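Local coordinates for rhamnosidase B (Bacillus sp., PDB 2OKX), which probably hydrolyses terminal alpha-L-rhamnose residues from alpha-L-rhamnosides, as a glycoside hydrolase of family 78, at residues Leu211-Ala216 with Phe432-Cys437; Ile463-Val468 with Leu508-Arg513; Arg887-Ala892 with Glu933-Asn938. All coordinates share one frame; numbering follows the deposited sequence.

Contact 1 of 3, residues Leu211-Ala216 with Phe432-Cys437; sequences LSRVKA and FEDGDC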
ATOM      1  N   LEU A 211     -23.320  16.134  -7.607  1.00 20.99           N
ATOM      2  CA  LEU A 211     -22.737  17.207  -8.395  1.00 22.94           C
ATOM      3  C   LEU A 211     -22.859  18.417  -7.483  1.00 21.98           C
ATOM      4  O   LEU A 211     -23.890  18.616  -6.847  1.00 22.60           O
ATOM      5  CB  LEU A 211     -23.510  17.432  -9.701  1.00 24.54           C
ATOM      6  CG  LEU A 211     -22.865  18.462 -10.642  1.00 28.22           C
ATOM      7  CD1 LEU A 211     -23.300  18.218 -12.075  1.00 28.73           C
ATOM      8  CD2 LEU A 211     -23.231  19.863 -10.197  1.00 28.50           C
ATOM      9  N   SER A 212     -21.801  19.212  -7.392  1.00 22.11           N
ATOM     10  CA  SER A 212     -21.839  20.374  -6.518  1.00 21.35           C
ATOM     11  C   SER A 212     -21.098  21.551  -7.117  1.00 20.91           C
ATOM     12  O   SER A 212     -20.210  21.380  -7.951  1.00 20.79           O
ATOM     13  CB  SER A 212     -21.190  20.044  -5.167  1.00 21.70           C
ATOM     14  OG  SER A 212     -21.782  18.917  -4.542  1.00 22.85           O
ATOM     15  N   ARG A 213     -21.486  22.748  -6.694  1.00 20.42           N
ATOM     16  CA  ARG A 213     -20.803  23.958  -7.123  1.00 20.76           C
ATOM     17  C   ARG A 213     -19.861  24.184  -5.950  1.00 18.63           C
ATOM     18  O   ARG A 213     -20.307  24.314  -4.809  1.00 19.79           O
ATOM     19  CB  ARG A 213     -21.776  25.135  -7.259  1.00 20.24           C
ATOM     20  CG  ARG A 213     -21.080  26.456  -7.610  1.00 20.81           C
ATOM     21  CD  ARG A 213     -22.095  27.564  -7.912  1.00 21.25           C
ATOM     22  NE  ARG A 213     -22.865  27.967  -6.739  1.00 22.87           N
ATOM     23  CZ  ARG A 213     -22.603  29.045  -6.003  1.00 25.23           C
ATOM     24  NH1 ARG A 213     -21.588  29.837  -6.318  1.00 26.55           N
ATOM     25  NH2 ARG A 213     -23.361  29.336  -4.955  1.00 23.26           N
ATOM     26  N   VAL A 214     -18.561  24.212  -6.212  1.00 21.03           N
ATOM     27  CA  VAL A 214     -17.604  24.370  -5.125  1.00 20.70           C
ATOM     28  C   VAL A 214     -16.487  25.377  -5.389  1.00 22.30           C
ATOM     29  O   VAL A 214     -16.303  25.844  -6.511  1.00 22.88           O
ATOM     30  CB  VAL A 214     -16.949  23.009  -4.795  1.00 21.26           C
ATOM     31  CG1 VAL A 214     -18.029  21.945  -4.572  1.00 20.06           C
ATOM     32  CG2 VAL A 214     -16.028  22.588  -5.934  1.00 19.83           C
ATOM     33  N   LYS A 215     -15.744  25.693  -4.333  1.00 22.16           N
ATOM     34  CA  LYS A 215     -14.613  26.609  -4.413  1.00 23.89           C
ATOM     35  C   LYS A 215     -13.509  26.145  -3.475  1.00 22.75           C
ATOM     36  O   LYS A 215     -13.780  25.755  -2.341  1.00 22.88           O
ATOM     37  CB  LYS A 215     -15.020  28.028  -4.011  1.00 25.13           C
ATOM     38  CG  LYS A 215     -15.938  28.736  -4.988  1.00 26.97           C
ATOM     39  CD  LYS A 215     -16.266  30.133  -4.473  1.00 28.56           C
ATOM     40  CE  LYS A 215     -17.138  30.899  -5.457  1.00 32.31           C
ATOM     41  NZ  LYS A 215     -17.561  32.218  -4.906  1.00 34.53           N
ATOM     42  N   ALA A 216     -12.273  26.187  -3.962  1.00 23.16           N
ATOM     43  CA  ALA A 216     -11.106  25.812  -3.177  1.00 23.39           C
ATOM     44  C   ALA A 216     -10.619  27.083  -2.488  1.00 25.83           C
ATOM     45  O   ALA A 216     -11.044  28.186  -2.838  1.00 24.76           O
ATOM     46  CB  ALA A 216     -10.014  25.273  -4.086  1.00 22.52           C
ATOM     47  N   PHE A 432     -20.930  26.879 -13.918  1.00 29.02           N
ATOM     48  CA  PHE A 432     -21.438  27.791 -12.906  1.00 29.29           C
ATOM     49  C   PHE A 432     -20.795  29.157 -13.102  1.00 30.57           C
ATOM     50  O   PHE A 432     -19.619  29.254 -13.453  1.00 31.11           O
ATOM     51  CB  PHE A 432     -21.130  27.255 -11.507  1.00 27.29           C
ATOM     52  CG  PHE A 432     -21.798  25.944 -11.206  1.00 25.56           C
ATOM     53  CD1 PHE A 432     -21.042  24.804 -10.947  1.00 24.29           C
ATOM     54  CD2 PHE A 432     -23.188  25.843 -11.210  1.00 24.44           C
ATOM     55  CE1 PHE A 432     -21.659  23.580 -10.698  1.00 22.81           C
ATOM     56  CE2 PHE A 432     -23.816  24.624 -10.963  1.00 24.54           C
ATOM     57  CZ  PHE A 432     -23.047  23.490 -10.706  1.00 23.38           C
ATOM     58  N   GLU A 433     -21.571  30.212 -12.884  1.00 33.26           N
ATOM     59  CA  GLU A 433     -21.050  31.560 -13.052  1.00 35.61           C
ATOM     60  C   GLU A 433     -19.975  31.849 -12.017  1.00 34.00           C
ATOM     61  O   GLU A 433     -18.960  32.475 -12.321  1.00 34.12           O
ATOM     62  CB  GLU A 433     -22.168  32.591 -12.926  1.00 39.03           C
ATOM     63  CG  GLU A 433     -21.704  33.999 -13.270  1.00 47.16           C
ATOM     64  CD  GLU A 433     -22.766  35.044 -13.025  1.00 50.51           C
ATOM     65  OE1 GLU A 433     -23.164  35.225 -11.854  1.00 53.45           O
ATOM     66  OE2 GLU A 433     -23.200  35.687 -14.004  1.00 53.27           O
ATOM     67  N   ASP A 434     -20.199  31.385 -10.792  1.00 32.25           N
ATOM     68  CA  ASP A 434     -19.244  31.602  -9.716  1.00 32.58           C
ATOM     69  C   ASP A 434     -18.949  30.310  -8.958  1.00 32.23           C
ATOM     70  O   ASP A 434     -19.636  29.980  -7.992  1.00 33.36           O
ATOM     71  CB  ASP A 434     -19.782  32.642  -8.734  1.00 33.93           C
ATOM     72  CG  ASP A 434     -18.759  33.038  -7.691  1.00 34.01           C
ATOM     73  OD1 ASP A 434     -19.164  33.551  -6.631  1.00 36.47           O
ATOM     74  OD2 ASP A 434     -17.549  32.845  -7.935  1.00 35.66           O
ATOM     75  N   GLY A 435     -17.926  29.587  -9.396  1.00 31.24           N
ATOM     76  CA  GLY A 435     -17.575  28.348  -8.724  1.00 30.29           C
ATOM     77  C   GLY A 435     -17.192  27.244  -9.684  1.00 28.72           C
ATOM     78  O   GLY A 435     -17.406  27.356 -10.892  1.00 29.09           O
ATOM     79  N   ASP A 436     -16.630  26.171  -9.137  1.00 26.94           N
ATOM     80  CA  ASP A 436     -16.200  25.026  -9.930  1.00 24.62           C
ATOM     81  C   ASP A 436     -17.281  23.942  -9.931  1.00 23.17           C
ATOM     82  O   ASP A 436     -18.211  23.979  -9.127  1.00 22.64           O
ATOM     83  CB  ASP A 436     -14.911  24.448  -9.345  1.00 25.31           C
ATOM     84  CG  ASP A 436     -13.829  25.499  -9.153  1.00 28.58           C
ATOM     85  OD1 ASP A 436     -12.966  25.297  -8.275  1.00 27.99           O
ATOM     86  OD2 ASP A 436     -13.834  26.516  -9.884  1.00 27.47           O
ATOM     87  N   CYS A 437     -17.139  22.970 -10.825  1.00 22.22           N
ATOM     88  CA  CYS A 437     -18.099  21.878 -10.925  1.00 22.43           C
ATOM     89  C   CYS A 437     -17.486  20.595 -10.379  1.00 20.79           C
ATOM     90  O   CYS A 437     -16.550  20.056 -10.960  1.00 20.04           O
ATOM     91  CB  CYS A 437     -18.509  21.655 -12.382  1.00 23.34           C
ATOM     92  SG  CYS A 437     -19.729  20.335 -12.607  1.00 24.39           S
TER
HETATM   93  O   HOH W   1     -20.828  32.301  -4.981  1.00 56.17           O
HETATM   94  O   HOH W   2     -11.704  27.094  -6.590  1.00 29.13           O
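Val214 and Asp436 form an antiparallel hydrogen-bonded pair, Val214 N to Asp436 O at 2.9 Å and Asp436 N to Val214 O at 2.7 Å, next to the non-hydrogen-bonded pair of Arg213 with Cys437. Ahead of this pairing, Phe432-Gly435 form a loop along Arg213. The aliphatic part of Arg213 lies over one face of the Phe432 ring. Its CB sits above the ring centre, 3.8 Å from the centroid, as a CH-pi contact. Arg213 CG is anti to the backbone N (chi1 176°) and continues over the ring, 3.7 Å from Phe432 CG. The guanidinium plane is turned 63° from the ring. At the ring edge, Leu211 CD2 meets Phe432 CZ at 3.7 Å. Strand 436-443 belongs to the concanavalin-like domain, a beta-sandwich family. Strand 207-215 comes from far earlier in the chain, yet it lies in the same sheet, between 436-443 and 406-410. The Arg213 chain bends at chi3 (67°). Arg213 NH1 donates to Asp434 O at 2.6 Å, with the oxygen in the guanidinium plane, while Arg213 NE forms a salt bridge with Glu408. The extended Lys215 chain crosses Asp434 at about a right angle. Its NZ meets Asp434 OD1 from above the carboxylate plane, in a salt bridge of 2.7 Å. A water bridges that same oxygen to Arg213 NH1, so both basic side chains are tied to the loop. Gly435 adopts backbone angles that would jam a CB against the preceding carbonyl; that CB would also clash with Arg213 CG. On the other face of the sheet, Asp436 CB packs on Val214 CG2. Asp436 OD1 has its main partner in Arg513, and a second water links it to Ala216 N, at 2.8 Å from each.

Contact 2 of 3, residues Ile463-Val468 with Leu508-Arg513; sequences IDAYGV and LFLTVR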
ATOM      1  N   ILE A 463      -8.677  19.960 -14.550  1.00 21.38           N
ATOM      2  CA  ILE A 463      -9.379  18.721 -14.234  1.00 20.11           C
ATOM      3  C   ILE A 463      -8.680  18.089 -13.027  1.00 19.69           C
ATOM      4  O   ILE A 463      -7.580  17.543 -13.154  1.00 20.60           O
ATOM      5  CB  ILE A 463      -9.342  17.723 -15.418  1.00 21.22           C
ATOM      6  CG1 ILE A 463      -9.925  18.372 -16.680  1.00 20.63           C
ATOM      7  CG2 ILE A 463     -10.146  16.470 -15.068  1.00 21.75           C
ATOM      8  CD1 ILE A 463     -11.396  18.786 -16.549  1.00 20.25           C
ATOM      9  N   ASP A 464      -9.314  18.183 -11.860  1.00 17.94           N
ATOM     10  CA  ASP A 464      -8.768  17.628 -10.621  1.00 18.64           C
ATOM     11  C   ASP A 464      -9.406  16.285 -10.276  1.00 19.34           C
ATOM     12  O   ASP A 464     -10.628  16.128 -10.353  1.00 19.63           O
ATOM     13  CB  ASP A 464      -9.000  18.594  -9.459  1.00 19.58           C
ATOM     14  CG  ASP A 464      -8.036  19.767  -9.468  1.00 19.71           C
ATOM     15  OD1 ASP A 464      -8.197  20.665  -8.618  1.00 20.20           O
ATOM     16  OD2 ASP A 464      -7.118  19.784 -10.313  1.00 20.24           O
ATOM     17  N   ALA A 465      -8.571  15.324  -9.891  1.00 20.15           N
ATOM     18  CA  ALA A 465      -9.044  13.996  -9.530  1.00 19.01           C
ATOM     19  C   ALA A 465      -8.546  13.654  -8.133  1.00 18.72           C
ATOM     20  O   ALA A 465      -7.375  13.855  -7.817  1.00 19.14           O
ATOM     21  CB  ALA A 465      -8.538  12.971 -10.531  1.00 19.89           C
ATOM     22  N   TYR A 466      -9.448  13.144  -7.301  1.00 18.11           N
ATOM     23  CA  TYR A 466      -9.125  12.777  -5.927  1.00 17.50           C
ATOM     24  C   TYR A 466      -9.966  11.562  -5.522  1.00 16.65           C
ATOM     25  O   TYR A 466     -11.191  11.614  -5.544  1.00 17.59           O
ATOM     26  CB  TYR A 466      -9.411  13.974  -5.015  1.00 16.16           C
ATOM     27  CG  TYR A 466      -9.432  13.681  -3.532  1.00 17.47           C
ATOM     28  CD1 TYR A 466      -8.421  12.933  -2.924  1.00 17.18           C
ATOM     29  CD2 TYR A 466     -10.448  14.195  -2.724  1.00 16.50           C
ATOM     30  CE1 TYR A 466      -8.420  12.706  -1.544  1.00 15.57           C
ATOM     31  CE2 TYR A 466     -10.454  13.980  -1.351  1.00 16.30           C
ATOM     32  CZ  TYR A 466      -9.438  13.238  -0.767  1.00 15.63           C
ATOM     33  OH  TYR A 466      -9.432  13.067   0.597  1.00 14.98           O
ATOM     34  N   GLY A 467      -9.301  10.471  -5.157  1.00 16.28           N
ATOM     35  CA  GLY A 467     -10.023   9.268  -4.784  1.00 16.22           C
ATOM     36  C   GLY A 467     -10.062   8.947  -3.301  1.00 15.34           C
ATOM     37  O   GLY A 467      -9.043   9.010  -2.614  1.00 16.56           O
ATOM     38  N   VAL A 468     -11.250   8.615  -2.802  1.00 15.11           N
ATOM     39  CA  VAL A 468     -11.400   8.243  -1.401  1.00 16.45           C
ATOM     40  C   VAL A 468     -12.054   6.866  -1.350  1.00 16.86           C
ATOM     41  O   VAL A 468     -12.620   6.408  -2.343  1.00 15.17           O
ATOM     42  CB  VAL A 468     -12.250   9.266  -0.606  1.00 17.66           C
ATOM     43  CG1 VAL A 468     -11.587  10.636  -0.662  1.00 18.33           C
ATOM     44  CG2 VAL A 468     -13.667   9.332  -1.152  1.00 18.06           C
ATOM     45  N   LEU A 508     -14.540   8.864  -6.673  1.00 18.17           N
ATOM     46  CA  LEU A 508     -13.637   9.819  -7.294  1.00 18.54           C
ATOM     47  C   LEU A 508     -14.243  11.211  -7.365  1.00 17.85           C
ATOM     48  O   LEU A 508     -15.309  11.415  -7.953  1.00 19.32           O
ATOM     49  CB  LEU A 508     -13.269   9.366  -8.709  1.00 18.97           C
ATOM     50  CG  LEU A 508     -12.255  10.242  -9.459  1.00 19.73           C
ATOM     51  CD1 LEU A 508     -10.878  10.096  -8.824  1.00 20.43           C
ATOM     52  CD2 LEU A 508     -12.195   9.823 -10.921  1.00 18.96           C
ATOM     53  N   PHE A 509     -13.575  12.171  -6.742  1.00 17.45           N
ATOM     54  CA  PHE A 509     -14.033  13.550  -6.808  1.00 17.73           C
ATOM     55  C   PHE A 509     -13.379  14.100  -8.068  1.00 19.60           C
ATOM     56  O   PHE A 509     -12.154  14.198  -8.137  1.00 20.96           O
ATOM     57  CB  PHE A 509     -13.557  14.358  -5.596  1.00 16.23           C
ATOM     58  CG  PHE A 509     -14.363  14.123  -4.354  1.00 18.48           C
ATOM     59  CD1 PHE A 509     -14.211  12.956  -3.612  1.00 19.66           C
ATOM     60  CD2 PHE A 509     -15.286  15.074  -3.926  1.00 19.30           C
ATOM     61  CE1 PHE A 509     -14.971  12.737  -2.458  1.00 21.14           C
ATOM     62  CE2 PHE A 509     -16.050  14.867  -2.776  1.00 19.70           C
ATOM     63  CZ  PHE A 509     -15.892  13.696  -2.042  1.00 21.16           C
ATOM     64  N   LEU A 510     -14.187  14.427  -9.073  1.00 19.17           N
ATOM     65  CA  LEU A 510     -13.660  14.972 -10.319  1.00 19.76           C
ATOM     66  C   LEU A 510     -14.143  16.413 -10.344  1.00 19.64           C
ATOM     67  O   LEU A 510     -15.336  16.669 -10.487  1.00 20.50           O
ATOM     68  CB  LEU A 510     -14.208  14.200 -11.524  1.00 20.03           C
ATOM     69  CG  LEU A 510     -13.587  14.571 -12.875  1.00 20.30           C
ATOM     70  CD1 LEU A 510     -12.133  14.113 -12.911  1.00 20.93           C
ATOM     71  CD2 LEU A 510     -14.370  13.923 -14.001  1.00 20.34           C
ATOM     72  N   THR A 511     -13.217  17.352 -10.185  1.00 20.59           N
ATOM     73  CA  THR A 511     -13.591  18.759 -10.143  1.00 20.88           C
ATOM     74  C   THR A 511     -13.035  19.551 -11.321  1.00 22.12           C
ATOM     75  O   THR A 511     -11.827  19.557 -11.576  1.00 21.99           O
ATOM     76  CB  THR A 511     -13.140  19.374  -8.808  1.00 19.79           C
ATOM     77  OG1 THR A 511     -13.555  18.514  -7.736  1.00 22.99           O
ATOM     78  CG2 THR A 511     -13.772  20.735  -8.598  1.00 19.34           C
ATOM     79  N   VAL A 512     -13.944  20.209 -12.040  1.00 22.12           N
ATOM     80  CA  VAL A 512     -13.601  20.994 -13.222  1.00 22.22           C
ATOM     81  C   VAL A 512     -13.587  22.476 -12.862  1.00 22.22           C
ATOM     82  O   VAL A 512     -14.573  22.999 -12.341  1.00 22.43           O
ATOM     83  CB  VAL A 512     -14.630  20.744 -14.350  1.00 22.69           C
ATOM     84  CG1 VAL A 512     -14.208  21.470 -15.627  1.00 22.78           C
ATOM     85  CG2 VAL A 512     -14.760  19.243 -14.603  1.00 21.10           C
ATOM     86  N   ARG A 513     -12.473  23.143 -13.146  1.00 22.82           N
ATOM     87  CA  ARG A 513     -12.323  24.561 -12.820  1.00 24.74           C
ATOM     88  C   ARG A 513     -11.783  25.428 -13.967  1.00 25.25           C
ATOM     89  O   ARG A 513     -11.098  24.943 -14.867  1.00 24.76           O
ATOM     90  CB  ARG A 513     -11.366  24.729 -11.632  1.00 25.65           C
ATOM     91  CG  ARG A 513     -11.332  23.585 -10.615  1.00 23.57           C
ATOM     92  CD  ARG A 513     -10.260  23.867  -9.559  1.00 24.42           C
ATOM     93  NE  ARG A 513      -9.964  22.717  -8.701  1.00 24.05           N
ATOM     94  CZ  ARG A 513     -10.641  22.400  -7.602  1.00 21.09           C
ATOM     95  NH1 ARG A 513     -11.667  23.143  -7.205  1.00 19.69           N
ATOM     96  NH2 ARG A 513     -10.285  21.335  -6.897  1.00 21.90           N
TER
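Arg513 grips a single oxygen of Asp464 side-on, with NE 2.7 Å and NH2 2.8 Å from Asp464 OD1. The two strands are antiparallel neighbours in a sheet of the concanavalin-like domain. The oxygen lies in the guanidinium plane, but the carboxylate is turned 64° against it. NH2 therefore uses the anti lone pair of OD1, while NE comes in from above the carboxylate plane. The rest of the charge is paired nearby: Asp464 OD2 with Arg487, and Arg513 NH1 with Asp436. This largely buried run of alternating charges would be expected to favour the ionised forms. A methionine in place of Arg513 would probably leave the buried Asp464 OD1 without its paired donors and Asp436 without its salt-bridge partner.

Backbone bonds continue the pairing. Asp464 N donates to Thr511 O and Thr511 N to Asp464 O, each at 2.9 Å, and Tyr466 and Phe509 exchange another two. CA-H...O contacts, such as Leu510 CA to Asp464 O (3.2 Å), lie between them.

Side chains pack on both faces. On the face of Ile463, Ala465 and Leu510, Ile463 CG2 touches Leu510 CD1 at 3.8 Å. Ile463 CD1 lies against both methyls of Val512. On the opposite face the side chains of Tyr466 and Phe509 run side by side; their ring planes are 35° apart, and Tyr466 CD2 nears Phe509 CD1. Helix 397-402 packs on this face through Asn401, which touches both side chains. At the end of the pairing, Val468 CG2 meets Phe509 CE1 at 3.9 Å, in the plane of the ring.

Contact 3 of 3, residues Arg887-Ala892 with Glu933-Asn938; sequences RTVDIA and EDIEVN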
ATOM      1  N   ARG A 887      -1.633 -34.037  -2.479  1.00 21.60           N
ATOM      2  CA  ARG A 887      -1.662 -35.396  -3.015  1.00 24.93           C
ATOM      3  C   ARG A 887      -2.841 -36.146  -2.395  1.00 22.93           C
ATOM      4  O   ARG A 887      -3.343 -37.114  -2.960  1.00 21.46           O
ATOM      5  CB  ARG A 887      -0.336 -36.112  -2.738  1.00 27.08           C
ATOM      6  CG  ARG A 887       0.830 -35.567  -3.571  1.00 34.15           C
ATOM      7  CD  ARG A 887       2.110 -36.371  -3.337  1.00 41.54           C
ATOM      8  NE  ARG A 887       3.250 -35.880  -4.117  1.00 47.37           N
ATOM      9  CZ  ARG A 887       3.940 -34.774  -3.843  1.00 49.84           C
ATOM     10  NH1 ARG A 887       4.956 -34.422  -4.621  1.00 51.62           N
ATOM     11  NH2 ARG A 887       3.629 -34.025  -2.794  1.00 50.07           N
ATOM     12  N   THR A 888      -3.268 -35.704  -1.218  1.00 22.07           N
ATOM     13  CA  THR A 888      -4.445 -36.279  -0.576  1.00 20.62           C
ATOM     14  C   THR A 888      -5.225 -35.084  -0.023  1.00 20.56           C
ATOM     15  O   THR A 888      -4.650 -34.034   0.261  1.00 19.42           O
ATOM     16  CB  THR A 888      -4.092 -37.234   0.598  0.68 20.81           C
ATOM     17  OG1 THR A 888      -3.779 -36.474   1.767  0.68 23.63           O
ATOM     18  CG2 THR A 888      -2.907 -38.117   0.240  0.68 16.59           C
ATOM     19  N   VAL A 889      -6.533 -35.236   0.108  1.00 19.49           N
ATOM     20  CA  VAL A 889      -7.355 -34.159   0.625  1.00 18.44           C
ATOM     21  C   VAL A 889      -8.311 -34.708   1.665  1.00 19.00           C
ATOM     22  O   VAL A 889      -8.858 -35.798   1.511  1.00 19.37           O
ATOM     23  CB  VAL A 889      -8.155 -33.478  -0.515  0.60 18.66           C
ATOM     24  CG1 VAL A 889      -8.981 -34.510  -1.265  0.60 18.75           C
ATOM     25  CG2 VAL A 889      -9.054 -32.390   0.048  0.60 16.44           C
ATOM     26  N   ASP A 890      -8.477 -33.958   2.746  1.00 17.81           N
ATOM     27  CA  ASP A 890      -9.377 -34.348   3.813  1.00 18.88           C
ATOM     28  C   ASP A 890     -10.662 -33.544   3.673  1.00 20.28           C
ATOM     29  O   ASP A 890     -10.628 -32.312   3.657  1.00 20.58           O
ATOM     30  CB  ASP A 890      -8.741 -34.055   5.172  1.00 20.30           C
ATOM     31  CG  ASP A 890      -7.492 -34.876   5.422  1.00 22.72           C
ATOM     32  OD1 ASP A 890      -6.752 -34.547   6.371  1.00 22.92           O
ATOM     33  OD2 ASP A 890      -7.254 -35.849   4.675  1.00 22.20           O
ATOM     34  N   ILE A 891     -11.787 -34.242   3.548  1.00 18.01           N
ATOM     35  CA  ILE A 891     -13.084 -33.587   3.440  1.00 18.61           C
ATOM     36  C   ILE A 891     -13.829 -33.854   4.745  1.00 18.75           C
ATOM     37  O   ILE A 891     -14.227 -34.990   5.029  1.00 20.28           O
ATOM     38  CB  ILE A 891     -13.907 -34.147   2.258  1.00 18.31           C
ATOM     39  CG1 ILE A 891     -13.114 -34.015   0.952  1.00 19.02           C
ATOM     40  CG2 ILE A 891     -15.238 -33.398   2.147  1.00 18.21           C
ATOM     41  CD1 ILE A 891     -12.723 -32.592   0.584  1.00 20.57           C
ATOM     42  N   ALA A 892     -14.000 -32.810   5.548  1.00 18.04           N
ATOM     43  CA  ALA A 892     -14.682 -32.935   6.834  1.00 16.91           C
ATOM     44  C   ALA A 892     -15.539 -31.700   7.092  1.00 16.28           C
ATOM     45  O   ALA A 892     -15.120 -30.779   7.787  1.00 17.52           O
ATOM     46  CB  ALA A 892     -13.653 -33.102   7.950  1.00 14.43           C
ATOM     47  N   GLU A 933      -8.557 -37.788 -10.409  1.00 22.81           N
ATOM     48  CA  GLU A 933      -8.442 -39.200 -10.041  1.00 23.92           C
ATOM     49  C   GLU A 933      -7.234 -39.620  -9.210  1.00 24.56           C
ATOM     50  O   GLU A 933      -7.332 -40.551  -8.418  1.00 23.56           O
ATOM     51  CB  GLU A 933      -8.499 -40.069 -11.304  1.00 27.00           C
ATOM     52  CG  GLU A 933      -7.405 -39.751 -12.308  1.00 30.33           C
ATOM     53  CD  GLU A 933      -7.531 -40.549 -13.595  1.00 32.34           C
ATOM     54  OE1 GLU A 933      -6.803 -40.227 -14.559  1.00 32.95           O
ATOM     55  OE2 GLU A 933      -8.350 -41.492 -13.644  1.00 33.18           O
ATOM     56  N   ASP A 934      -6.103 -38.944  -9.381  1.00 25.33           N
ATOM     57  CA  ASP A 934      -4.892 -39.307  -8.650  1.00 27.32           C
ATOM     58  C   ASP A 934      -4.791 -38.717  -7.245  1.00 25.34           C
ATOM     59  O   ASP A 934      -3.776 -38.865  -6.576  1.00 23.45           O
ATOM     60  CB  ASP A 934      -3.660 -38.913  -9.464  1.00 32.37           C
ATOM     61  CG  ASP A 934      -3.651 -37.448  -9.825  1.00 38.96           C
ATOM     62  OD1 ASP A 934      -4.676 -36.954 -10.350  1.00 43.37           O
ATOM     63  OD2 ASP A 934      -2.617 -36.790  -9.590  1.00 44.97           O
ATOM     64  N   ILE A 935      -5.845 -38.052  -6.794  1.00 22.69           N
ATOM     65  CA  ILE A 935      -5.826 -37.477  -5.458  1.00 22.09           C
ATOM     66  C   ILE A 935      -6.645 -38.339  -4.505  1.00 20.74           C
ATOM     67  O   ILE A 935      -7.800 -38.648  -4.778  1.00 19.58           O
ATOM     68  CB  ILE A 935      -6.372 -36.031  -5.477  1.00 23.12           C
ATOM     69  CG1 ILE A 935      -5.415 -35.146  -6.283  1.00 24.87           C
ATOM     70  CG2 ILE A 935      -6.537 -35.505  -4.054  1.00 22.75           C
ATOM     71  CD1 ILE A 935      -5.874 -33.716  -6.446  1.00 28.79           C
ATOM     72  N   GLU A 936      -6.030 -38.748  -3.399  1.00 19.66           N
ATOM     73  CA  GLU A 936      -6.716 -39.560  -2.405  1.00 20.46           C
ATOM     74  C   GLU A 936      -7.617 -38.656  -1.563  1.00 18.11           C
ATOM     75  O   GLU A 936      -7.186 -37.605  -1.085  1.00 17.95           O
ATOM     76  CB  GLU A 936      -5.690 -40.283  -1.520  1.00 23.06           C
ATOM     77  CG  GLU A 936      -6.264 -40.904  -0.251  1.00 27.71           C
ATOM     78  CD  GLU A 936      -5.241 -41.745   0.504  1.00 32.68           C
ATOM     79  OE1 GLU A 936      -5.388 -41.909   1.730  1.00 35.61           O
ATOM     80  OE2 GLU A 936      -4.294 -42.253  -0.131  1.00 36.72           O
ATOM     81  N   VAL A 937      -8.870 -39.067  -1.396  1.00 18.30           N
ATOM     82  CA  VAL A 937      -9.838 -38.294  -0.624  1.00 18.52           C
ATOM     83  C   VAL A 937     -10.286 -39.027   0.634  1.00 19.25           C
ATOM     84  O   VAL A 937     -10.773 -40.151   0.557  1.00 20.39           O
ATOM     85  CB  VAL A 937     -11.095 -37.991  -1.464  1.00 18.42           C
ATOM     86  CG1 VAL A 937     -12.083 -37.152  -0.652  1.00 18.00           C
ATOM     87  CG2 VAL A 937     -10.700 -37.275  -2.753  1.00 17.57           C
ATOM     88  N   ASN A 938     -10.119 -38.386   1.787  1.00 17.34           N
ATOM     89  CA  ASN A 938     -10.546 -38.966   3.057  1.00 19.27           C
ATOM     90  C   ASN A 938     -11.809 -38.213   3.473  1.00 19.40           C
ATOM     91  O   ASN A 938     -11.772 -36.997   3.651  1.00 20.75           O
ATOM     92  CB  ASN A 938      -9.452 -38.786   4.110  1.00 21.32           C
ATOM     93  CG  ASN A 938      -8.128 -39.367   3.669  1.00 27.97           C
ATOM     94  OD1 ASN A 938      -8.031 -40.559   3.357  1.00 27.68           O
ATOM     95  ND2 ASN A 938      -7.095 -38.532   3.637  1.00 28.97           N
TER
HETATM   96  O   HOH W   3      -2.502 -39.541  -3.786  1.00 31.58           O
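Thr888-Asp890 and Glu936-Asn938 pair as parallel strands in a small three-stranded sheet of the C-terminal domain, with 879-881 on the other side of 888-891. The pairing is partly buried and reaches the protein surface on the side of Glu936. Its bonds follow the parallel pattern, in which one residue bonds to two residues of its neighbour. Val889 N donates to Glu936 O at 2.7 Å, and Val889 O accepts from Asn938 N at 2.9 Å. Asn938 O then accepts Ile891 N at 2.8 Å. Where the pairing begins, the longer bond from Glu936 N to Arg887 O (3.2 Å) is joined by a water that donates to both Arg887 O and Asp934 O.

The apolar face carries Val889 and Val937. The Ile891 side chain crosses that of Val937 at a slant, Ile891 CG1 to Val937 CG1 at 3.7 Å. Val889 and Ile891 also touch Val879 of the third strand, and Ile935 packs on Leu907 and Gln909. Val889 has two conformers, so its methyl contacts with Val937 and Ile935 are less certain.

The opposite face is polar. Asp890 and Asn938 lie side by side and point the same way, each with CG anti to its own carbonyl carbon. Their flat groups are 53° apart. Asn938 ND2 donates to Asp890 OD2 at 2.9 Å in a nearly straight bond of 169°, with the oxygen close to the amide plane.

In the fold
Contacts 1 and 2 belong to one sheet, since strands 436-443 and 507-513 are neighbours in it. They meet directly: Asp436 OD1 of contact 1 forms a salt bridge of 2.7 Å with Arg513 NH1 of contact 2. Contact 2 is wholly buried, and its charges are paired within the fold. Contact 1 lies nearer the surface, and waters bridge its polar groups. Contact 3 stands apart, in the C-terminal domain on the opposite side of the chain's centre, its own centre about 63 Å from that of contact 1. It is parallel where the others are antiparallel, and across it an amide-carboxylate bond takes the place of salt bridges.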